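Local coordinates for CPXV203 protein (Cowpox virus, PDB 4HKJ) that probably binds fully assembled host MHC class I molecules and holds them back in the endoplasmic reticulum, away from the cell surface, at residues D[10-15]-D[152-157]; D[22-27]-D[140-145]; D[117-122]-D[135-140]. One frame throughout, in Å; residues are numbered along the deposited sequence.

Contact 1. Residues D[10-15]-D[152-157]; sequences MEEETW and NECERK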
loop_
_atom_site.group_PDB
_atom_site.type_symbol
_atom_site.label_atom_id
_atom_site.label_comp_id
_atom_site.label_asym_id
_atom_site.label_seq_id
_atom_site.Cartn_x
_atom_site.Cartn_y
_atom_site.Cartn_z
HETATM N N MSE D 10 -10.896 11.655 29.056
HETATM C CA MSE D 10 -10.928 12.555 27.909
HETATM C C MSE D 10 -10.465 11.857 26.631
HETATM O O MSE D 10 -10.989 12.116 25.547
HETATM C CB MSE D 10 -10.059 13.786 28.187
HETATM C CG MSE D 10 -10.011 14.795 27.052
HETATM SE SE MSE D 10 -8.914 16.355 27.466
HETATM C CE MSE D 10 -9.910 17.036 28.997
ATOM N N GLU D 11 -9.486 10.968 26.771
ATOM C CA GLU D 11 -8.917 10.258 25.629
ATOM C C GLU D 11 -9.902 9.263 25.023
ATOM O O GLU D 11 -9.935 9.071 23.808
ATOM C CB GLU D 11 -7.632 9.535 26.040
ATOM C CG GLU D 11 -6.576 10.441 26.646
ATOM C CD GLU D 11 -5.308 9.694 27.009
ATOM O OE1 GLU D 11 -4.826 8.895 26.178
ATOM O OE2 GLU D 11 -4.796 9.900 28.130
ATOM N N GLU D 12 -10.706 8.633 25.874
ATOM C CA GLU D 12 -11.674 7.642 25.418
ATOM C C GLU D 12 -12.898 8.291 24.777
ATOM O O GLU D 12 -13.711 7.612 24.150
ATOM C CB GLU D 12 -12.105 6.737 26.574
ATOM C CG GLU D 12 -10.983 5.896 27.163
ATOM C CD GLU D 12 -11.460 4.986 28.278
ATOM O OE1 GLU D 12 -12.689 4.886 28.484
ATOM O OE2 GLU D 12 -10.607 4.371 28.952
ATOM N N GLU D 13 -13.025 9.606 24.936
ATOM C CA GLU D 13 -14.184 10.330 24.419
ATOM C C GLU D 13 -13.838 11.227 23.230
ATOM O O GLU D 13 -14.725 11.665 22.497
ATOM C CB GLU D 13 -14.844 11.156 25.529
ATOM C CG GLU D 13 -15.383 10.330 26.691
ATOM C CD GLU D 13 -16.218 11.153 27.657
ATOM O OE1 GLU D 13 -16.525 12.321 27.334
ATOM O OE2 GLU D 13 -16.569 10.633 28.737
ATOM N N THR D 14 -12.551 11.499 23.042
ATOM C CA THR D 14 -12.105 12.336 21.933
ATOM C C THR D 14 -11.930 11.504 20.669
ATOM O O THR D 14 -10.962 10.757 20.543
ATOM C CB THR D 14 -10.769 13.034 22.251
ATOM O OG1 THR D 14 -10.875 13.745 23.491
ATOM C CG2 THR D 14 -10.398 14.006 21.140
ATOM N N TRP D 15 -12.865 11.637 19.734
ATOM C CA TRP D 15 -12.799 10.897 18.477
ATOM C C TRP D 15 -12.306 11.771 17.328
ATOM O O TRP D 15 -12.756 12.902 17.161
ATOM C CB TRP D 15 -14.163 10.289 18.143
ATOM C CG TRP D 15 -14.481 9.073 18.954
ATOM C CD1 TRP D 15 -14.816 9.033 20.275
ATOM C CD2 TRP D 15 -14.494 7.715 18.496
ATOM N NE1 TRP D 15 -15.036 7.735 20.670
ATOM C CE2 TRP D 15 -14.845 6.908 19.596
ATOM C CE3 TRP D 15 -14.246 7.106 17.263
ATOM C CZ2 TRP D 15 -14.953 5.522 19.499
ATOM C CZ3 TRP D 15 -14.352 5.730 17.170
ATOM C CH2 TRP D 15 -14.703 4.953 18.280
ATOM N N ASN D 152 -10.618 6.844 18.699
ATOM C CA ASN D 152 -10.324 7.760 19.795
ATOM C C ASN D 152 -8.843 7.795 20.162
ATOM O O ASN D 152 -8.061 6.964 19.699
ATOM C CB ASN D 152 -11.188 7.449 21.024
ATOM C CG ASN D 152 -11.117 5.991 21.436
ATOM O OD1 ASN D 152 -10.143 5.297 21.150
ATOM N ND2 ASN D 152 -12.155 5.521 22.118
ATOM N N GLU D 153 -8.466 8.761 20.995
ATOM C CA GLU D 153 -7.065 8.967 21.352
ATOM C C GLU D 153 -6.476 7.817 22.165
ATOM O O GLU D 153 -5.266 7.602 22.152
ATOM C CB GLU D 153 -6.892 10.287 22.107
ATOM C CG GLU D 153 -6.994 11.519 21.224
ATOM C CD GLU D 153 -5.892 11.577 20.185
ATOM O OE1 GLU D 153 -4.726 11.808 20.567
ATOM O OE2 GLU D 153 -6.192 11.388 18.989
ATOM N N CYS D 154 -7.333 7.083 22.866
ATOM C CA CYS D 154 -6.882 5.947 23.659
ATOM C C CYS D 154 -6.415 4.806 22.763
ATOM O O CYS D 154 -5.296 4.314 22.899
ATOM C CB CYS D 154 -7.996 5.463 24.588
ATOM S SG CYS D 154 -7.505 4.121 25.695
ATOM N N GLU D 155 -7.285 4.390 21.847
ATOM C CA GLU D 155 -6.983 3.288 20.941
ATOM C C GLU D 155 -5.857 3.634 19.970
ATOM O O GLU D 155 -5.084 2.763 19.571
ATOM C CB GLU D 155 -8.235 2.864 20.173
ATOM C CG GLU D 155 -9.255 2.119 21.018
ATOM C CD GLU D 155 -10.522 1.798 20.253
ATOM O OE1 GLU D 155 -10.707 2.357 19.152
ATOM O OE2 GLU D 155 -11.331 0.986 20.750
ATOM N N ARG D 156 -5.771 4.905 19.593
ATOM C CA ARG D 156 -4.711 5.367 18.703
ATOM C C ARG D 156 -3.358 5.261 19.400
ATOM O O ARG D 156 -2.353 4.903 18.784
ATOM C CB ARG D 156 -4.966 6.812 18.264
ATOM C CG ARG D 156 -3.949 7.349 17.266
ATOM C CD ARG D 156 -4.113 8.846 17.048
ATOM N NE ARG D 156 -3.922 9.602 18.283
ATOM C CZ ARG D 156 -2.740 9.998 18.744
ATOM N NH1 ARG D 156 -1.633 9.710 18.074
ATOM N NH2 ARG D 156 -2.665 10.682 19.878
ATOM N N LYS D 157 -3.346 5.569 20.692
ATOM C CA LYS D 157 -2.135 5.498 21.499
ATOM C C LYS D 157 -1.710 4.050 21.733
ATOM O O LYS D 157 -0.523 3.758 21.877
ATOM C CB LYS D 157 -2.353 6.205 22.840
ATOM C CG LYS D 157 -1.127 6.255 23.737
ATOM C CD LYS D 157 -1.425 6.977 25.043
ATOM C CE LYS D 157 -2.563 6.311 25.798
ATOM N NZ LYS D 157 -2.839 6.985 27.096
#

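Contact 2. Residues D[22-27]-D[140-145]; sequences CIQAKD and CINHLG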
loop_
_atom_site.group_PDB
_atom_site.type_symbol
_atom_site.label_atom_id
_atom_site.label_comp_id
_atom_site.label_asym_id
_atom_site.label_seq_id
_atom_site.Cartn_x
_atom_site.Cartn_y
_atom_site.Cartn_z
ATOM N N CYS D 22 -5.515 9.993 -2.561
ATOM C CA CYS D 22 -4.478 10.306 -3.537
ATOM C C CYS D 22 -5.014 10.180 -4.959
ATOM O O CYS D 22 -5.491 9.118 -5.361
ATOM C CB CYS D 22 -3.264 9.391 -3.346
ATOM S SG CYS D 22 -1.851 9.783 -4.414
ATOM N N ILE D 23 -4.937 11.271 -5.711
ATOM C CA ILE D 23 -5.416 11.289 -7.087
ATOM C C ILE D 23 -4.252 11.472 -8.056
ATOM O O ILE D 23 -3.492 12.434 -7.949
ATOM C CB ILE D 23 -6.433 12.424 -7.313
ATOM C CG1 ILE D 23 -7.428 12.495 -6.153
ATOM C CG2 ILE D 23 -7.156 12.234 -8.635
ATOM C CD1 ILE D 23 -8.393 13.659 -6.247
ATOM N N GLN D 24 -4.113 10.544 -8.998
ATOM C CA GLN D 24 -3.059 10.634 -10.002
ATOM C C GLN D 24 -3.624 11.053 -11.357
ATOM O O GLN D 24 -4.602 10.481 -11.837
ATOM C CB GLN D 24 -2.304 9.307 -10.124
ATOM C CG GLN D 24 -1.140 9.343 -11.106
ATOM C CD GLN D 24 -0.369 8.038 -11.152
ATOM O OE1 GLN D 24 -0.951 6.955 -11.093
ATOM N NE2 GLN D 24 0.952 8.137 -11.257
ATOM N N ALA D 25 -2.996 12.054 -11.966
ATOM C CA ALA D 25 -3.462 12.600 -13.235
ATOM C C ALA D 25 -3.209 11.641 -14.392
ATOM O O ALA D 25 -2.256 10.863 -14.370
ATOM C CB ALA D 25 -2.799 13.942 -13.505
ATOM N N LYS D 26 -4.070 11.708 -15.402
ATOM C CA LYS D 26 -3.928 10.876 -16.590
ATOM C C LYS D 26 -3.906 11.734 -17.849
ATOM O O LYS D 26 -4.752 12.610 -18.027
ATOM C CB LYS D 26 -5.065 9.857 -16.671
ATOM C CG LYS D 26 -5.047 9.001 -17.928
ATOM C CD LYS D 26 -6.178 7.985 -17.923
ATOM C CE LYS D 26 -6.100 7.068 -19.133
ATOM N NZ LYS D 26 -7.144 6.009 -19.093
ATOM N N ASP D 27 -2.922 11.481 -18.708
ATOM C CA ASP D 27 -2.784 12.172 -19.992
ATOM C C ASP D 27 -2.603 13.688 -19.878
ATOM O O ASP D 27 -2.726 14.407 -20.871
ATOM C CB ASP D 27 -3.961 11.842 -20.921
ATOM C CG ASP D 27 -4.046 10.365 -21.248
ATOM O OD1 ASP D 27 -2.988 9.703 -21.302
ATOM O OD2 ASP D 27 -5.172 9.863 -21.451
ATOM N N CYS D 140 -9.494 11.860 -16.936
ATOM C CA CYS D 140 -8.383 12.685 -16.475
ATOM C C CYS D 140 -7.727 12.134 -15.208
ATOM O O CYS D 140 -6.763 12.708 -14.706
ATOM C CB CYS D 140 -8.839 14.131 -16.251
ATOM S SG CYS D 140 -10.174 14.339 -15.042
ATOM N N ILE D 141 -8.246 11.020 -14.700
ATOM C CA ILE D 141 -7.696 10.411 -13.492
ATOM C C ILE D 141 -7.182 8.995 -13.740
ATOM O O ILE D 141 -7.939 8.105 -14.131
ATOM C CB ILE D 141 -8.727 10.400 -12.345
ATOM C CG1 ILE D 141 -9.055 11.831 -11.923
ATOM C CG2 ILE D 141 -8.201 9.605 -11.161
ATOM C CD1 ILE D 141 -10.118 11.924 -10.859
ATOM N N ASN D 142 -5.888 8.796 -13.505
ATOM C CA ASN D 142 -5.244 7.513 -13.765
ATOM C C ASN D 142 -5.430 6.505 -12.633
ATOM O O ASN D 142 -5.618 5.312 -12.878
ATOM C CB ASN D 142 -3.753 7.713 -14.043
ATOM C CG ASN D 142 -3.111 6.497 -14.674
ATOM O OD1 ASN D 142 -3.772 5.724 -15.369
ATOM N ND2 ASN D 142 -1.818 6.318 -14.437
ATOM N N HIS D 143 -5.371 6.989 -11.397
ATOM C CA HIS D 143 -5.545 6.130 -10.230
ATOM C C HIS D 143 -6.020 6.920 -9.012
ATOM O O HIS D 143 -5.666 8.086 -8.842
ATOM C CB HIS D 143 -4.243 5.396 -9.901
ATOM C CG HIS D 143 -4.376 4.409 -8.784
ATOM N ND1 HIS D 143 -4.297 4.771 -7.458
ATOM C CD2 HIS D 143 -4.588 3.072 -8.796
ATOM C CE1 HIS D 143 -4.454 3.700 -6.700
ATOM N NE2 HIS D 143 -4.631 2.655 -7.488
ATOM N N LEU D 144 -6.822 6.274 -8.169
ATOM C CA LEU D 144 -7.332 6.902 -6.954
ATOM C C LEU D 144 -7.262 5.946 -5.766
ATOM O O LEU D 144 -7.803 4.841 -5.814
ATOM C CB LEU D 144 -8.770 7.386 -7.161
ATOM C CG LEU D 144 -9.421 8.212 -6.050
ATOM C CD1 LEU D 144 -10.236 9.346 -6.647
ATOM C CD2 LEU D 144 -10.302 7.347 -5.162
ATOM N N GLY D 145 -6.593 6.380 -4.704
ATOM C CA GLY D 145 -6.500 5.599 -3.484
ATOM C C GLY D 145 -7.113 6.345 -2.317
ATOM O O GLY D 145 -7.064 7.572 -2.263
#

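Contact 3. Residues D[117-122]-D[135-140]; sequences LDFHTL and KYDTSC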
loop_
_atom_site.group_PDB
_atom_site.type_symbol
_atom_site.label_atom_id
_atom_site.label_comp_id
_atom_site.label_asym_id
_atom_site.label_seq_id
_atom_site.Cartn_x
_atom_site.Cartn_y
_atom_site.Cartn_z
ATOM N N LEU D 117 -15.788 13.129 -19.326
ATOM C CA LEU D 117 -17.044 12.800 -18.656
ATOM C C LEU D 117 -17.362 11.307 -18.658
ATOM O O LEU D 117 -18.499 10.906 -18.909
ATOM C CB LEU D 117 -18.203 13.600 -19.258
ATOM C CG LEU D 117 -18.081 15.119 -19.127
ATOM C CD1 LEU D 117 -19.184 15.821 -19.902
ATOM C CD2 LEU D 117 -18.107 15.526 -17.662
ATOM N N ASP D 118 -16.352 10.492 -18.376
ATOM C CA ASP D 118 -16.544 9.053 -18.236
ATOM C C ASP D 118 -16.307 8.643 -16.789
ATOM O O ASP D 118 -15.193 8.283 -16.406
ATOM C CB ASP D 118 -15.599 8.290 -19.163
ATOM C CG ASP D 118 -15.832 6.793 -19.127
ATOM O OD1 ASP D 118 -16.986 6.377 -18.898
ATOM O OD2 ASP D 118 -14.862 6.032 -19.327
ATOM N N PHE D 119 -17.364 8.700 -15.987
ATOM C CA PHE D 119 -17.244 8.475 -14.550
ATOM C C PHE D 119 -17.266 7.005 -14.149
ATOM O O PHE D 119 -17.657 6.132 -14.924
ATOM C CB PHE D 119 -18.340 9.232 -13.799
ATOM C CG PHE D 119 -18.212 10.723 -13.887
ATOM C CD1 PHE D 119 -17.380 11.411 -13.020
ATOM C CD2 PHE D 119 -18.922 11.438 -14.837
ATOM C CE1 PHE D 119 -17.258 12.784 -13.099
ATOM C CE2 PHE D 119 -18.804 12.813 -14.921
ATOM C CZ PHE D 119 -17.970 13.485 -14.051
ATOM N N HIS D 120 -16.838 6.754 -12.917
ATOM C CA HIS D 120 -16.855 5.424 -12.332
ATOM C C HIS D 120 -17.105 5.554 -10.838
ATOM O O HIS D 120 -16.417 6.311 -10.151
ATOM C CB HIS D 120 -15.527 4.710 -12.587
ATOM C CG HIS D 120 -15.397 3.401 -11.869
ATOM N ND1 HIS D 120 -16.381 2.439 -11.890
ATOM C CD2 HIS D 120 -14.390 2.896 -11.114
ATOM C CE1 HIS D 120 -15.990 1.396 -11.176
ATOM N NE2 HIS D 120 -14.787 1.648 -10.696
ATOM N N THR D 121 -18.099 4.829 -10.339
ATOM C CA THR D 121 -18.436 4.883 -8.921
ATOM C C THR D 121 -18.010 3.604 -8.214
ATOM O O THR D 121 -18.399 2.503 -8.607
ATOM C CB THR D 121 -19.942 5.122 -8.704
ATOM O OG1 THR D 121 -20.295 6.425 -9.185
ATOM C CG2 THR D 121 -20.288 5.028 -7.229
ATOM N N LEU D 122 -17.203 3.759 -7.170
ATOM C CA LEU D 122 -16.702 2.620 -6.415
ATOM C C LEU D 122 -16.829 2.866 -4.918
ATOM O O LEU D 122 -16.465 3.932 -4.422
ATOM C CB LEU D 122 -15.242 2.347 -6.777
ATOM C CG LEU D 122 -14.592 1.134 -6.105
ATOM C CD1 LEU D 122 -15.175 -0.161 -6.648
ATOM C CD2 LEU D 122 -13.082 1.167 -6.279
ATOM N N LYS D 135 -16.872 8.736 -6.629
ATOM C CA LYS D 135 -17.231 8.851 -8.035
ATOM C C LYS D 135 -16.244 9.795 -8.714
ATOM O O LYS D 135 -16.104 10.946 -8.304
ATOM C CB LYS D 135 -18.654 9.396 -8.162
ATOM C CG LYS D 135 -19.060 9.797 -9.568
ATOM C CD LYS D 135 -20.373 10.566 -9.551
ATOM C CE LYS D 135 -20.760 11.045 -10.941
ATOM N NZ LYS D 135 -21.099 9.919 -11.854
ATOM N N TYR D 136 -15.554 9.314 -9.744
ATOM C CA TYR D 136 -14.527 10.128 -10.390
ATOM C C TYR D 136 -14.440 9.944 -11.905
ATOM O O TYR D 136 -14.743 8.876 -12.437
ATOM C CB TYR D 136 -13.159 9.887 -9.744
ATOM C CG TYR D 136 -12.607 8.490 -9.939
ATOM C CD1 TYR D 136 -13.015 7.438 -9.125
ATOM C CD2 TYR D 136 -11.667 8.226 -10.927
ATOM C CE1 TYR D 136 -12.508 6.163 -9.299
ATOM C CE2 TYR D 136 -11.157 6.955 -11.107
ATOM C CZ TYR D 136 -11.579 5.927 -10.292
ATOM O OH TYR D 136 -11.071 4.661 -10.471
ATOM N N ASP D 137 -14.015 11.004 -12.587
ATOM C CA ASP D 137 -13.862 11.001 -14.037
ATOM C C ASP D 137 -12.568 10.292 -14.426
ATOM O O ASP D 137 -11.475 10.775 -14.134
ATOM C CB ASP D 137 -13.853 12.440 -14.559
ATOM C CG ASP D 137 -14.097 12.529 -16.053
ATOM O OD1 ASP D 137 -13.817 11.547 -16.773
ATOM O OD2 ASP D 137 -14.567 13.590 -16.510
ATOM N N THR D 138 -12.699 9.151 -15.096
ATOM C CA THR D 138 -11.546 8.328 -15.444
ATOM C C THR D 138 -10.822 8.817 -16.697
ATOM O O THR D 138 -9.819 8.233 -17.107
ATOM C CB THR D 138 -11.946 6.851 -15.638
ATOM O OG1 THR D 138 -12.762 6.723 -16.808
ATOM C CG2 THR D 138 -12.715 6.341 -14.427
ATOM N N SER D 139 -11.331 9.884 -17.304
ATOM C CA SER D 139 -10.701 10.444 -18.495
ATOM C C SER D 139 -9.473 11.271 -18.128
ATOM O O SER D 139 -8.524 11.370 -18.906
ATOM C CB SER D 139 -11.696 11.289 -19.294
ATOM O OG SER D 139 -12.180 12.377 -18.525
ATOM N N CYS D 140 -9.494 11.860 -16.936
ATOM C CA CYS D 140 -8.383 12.685 -16.475
ATOM C C CYS D 140 -7.727 12.134 -15.208
ATOM O O CYS D 140 -6.763 12.708 -14.706
ATOM C CB CYS D 140 -8.839 14.131 -16.251
ATOM S SG CYS D 140 -10.174 14.339 -15.042
#

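Contact 1. Residues D[10-15]-D[152-157]
N152 lays its CB over one face of the W15 indole, 3.9 Å from the centroid of the five-membered ring and 9° off the ring normal. It is the last residue of strand 141-152 and the N-cap of helix 153-158, while W15 begins the antiparallel neighbour strand 15-25. This is the tight part of the contact. With chi1 at 52°, N152 CG sits between its own backbone N and carbonyl carbon, and OD1 accepts from E155 N at 3.1 Å. The other branch of the amide, ND2, makes a weak bond to E12 O. Carbonyls of segment 10-15 point at the first amides of helix 153-158: T14 O, just past the weakly bonded helix 9-13, takes E153 N at 3.2 Å, nearly in line with its C=O, and E11 O, within it, receives weaker bonds from E153 N and C154 N. T14 OG1 turns back to M10 O, within its own segment.

The side nearer solvent is looser. E153 starts toward segment 10-15, its CG 4.2 Å from T14 CB, but its carboxylate bends back to pair with R156. E12 CG rests against C154 CB at 4.0 Å, beside the C7-C154 disulfide that ties the chain's start to this helix. At the far end two long side chains cross at about a right angle in a salt bridge, K157 NZ on the syn lone pair of E11 OE1 at 2.9 Å.

Contact 2. Residues D[22-27]-D[140-145]
Q24 and N142 send their side chains out side by side in the same direction from strand 15-25 and a chain corner, their amide planes 38° apart and Q24 OE1 3.5 Å from N142 ND2, a polar approach rather than a bond. N142 OD1 is taken by a basic side chain of another protein chain. On the face of Q24, H143 crosses it with its imidazole 87° to the amide; H143 CB lies 3.8 Å from Q24 OE1, and the ring leads on to another protein chain, whose backbone bonds NE2. K26 meets N142 from the other flank at about a right angle, CB to CB at 3.6 Å.

The opposite face is apolar. I23 CG2, anti to its backbone N, reaches I141 CD1 at 3.7 Å, while I23 CG1 leans more loosely toward L144 CD1. V108 touches both I23 and I141, and Y136 both I141 and L144, so these side chains pack against strands of the second sheet.

Between the two faces runs the backbone pairing: C22 and G145 exchange both bonds, and Q24 N gives to H143 O at 2.9 Å. Q24 O then receives N142 N, and K26 N reaches C140 O at 3.0 Å. N142 and H143 stand together opposite Q24, the backbone of N142 being helical. This beta bulge bends strand 141-152, outermost in its sheet within this chain, in a two-sheet beta sandwich.

Contact 3. Residues D[117-122]-D[135-140]
At the end of the hairpin of strands 119-126 and 131-137 away from its turn, D137 ties the two strands together, its carboxylate reaching across to the backbone of L117 and D118. D137 CG is anti to its backbone N (chi1 -164°). OD1 accepts D118 N at 3.2 Å from one side of the carboxylate plane, S139 N and S139 OG from the other, all three well out of it. The bond from S139 N makes an Asx turn, which curls the chain as it leaves the strand. OD2 adds a weak bond from L117 N. Alongside, T138 N and T138 OG1 both give to D118 O, each at 2.9 Å, from opposite faces of the carbonyl plane.

Pairing starts with F119 and D137, a non-hydrogen-bonded pair; next H120 and Y136 exchange N-H to O bonds. The hairpin forms one margin of the six-stranded mixed sheet, strand 119-126 being outermost within this chain.

On one side of the hairpin the F119 ring lies between two side chains. K135 CE sits over one face, 4.2 Å from the ring centroid, and D137 OD2 over the other, while D137 CB lies 3.7 Å from F119 CE1. T121 OG1 rests on K135 CB at 3.5 Å. On the other side H120 and Y136 run side by side, their rings oblique at 72°, with Y136 OH at the imidazole edge 3.8 Å from H120 CD2. Y136 packs inward on V108. H120 NE2 instead bonds to the backbone of another protein chain, and H120 CB touches T138 CG2 at 3.7 Å.

Contacts 1 and 2, both partly buried, join the same two strands, 15-25 and 141-152, at far ends: their centres lie 34 Å apart, on opposite sides of the chain's centre. Contact 1 ends the pairing with helix capping, a salt bridge and an indole face. Contact 2 continues it as backbone bonding over an apolar inner side. Contact 3 lies at the surface, belongs to the other sheet and relies on a carboxylate gathering backbone amides and a hydroxyl. Contacts 2 and 3 share C140, whose disulfide runs to C110, and meet where I141 CG2 packs on Y136 CD2 between the sheets. Both turn a histidine, H143 or H120, each to the backbone of another protein chain.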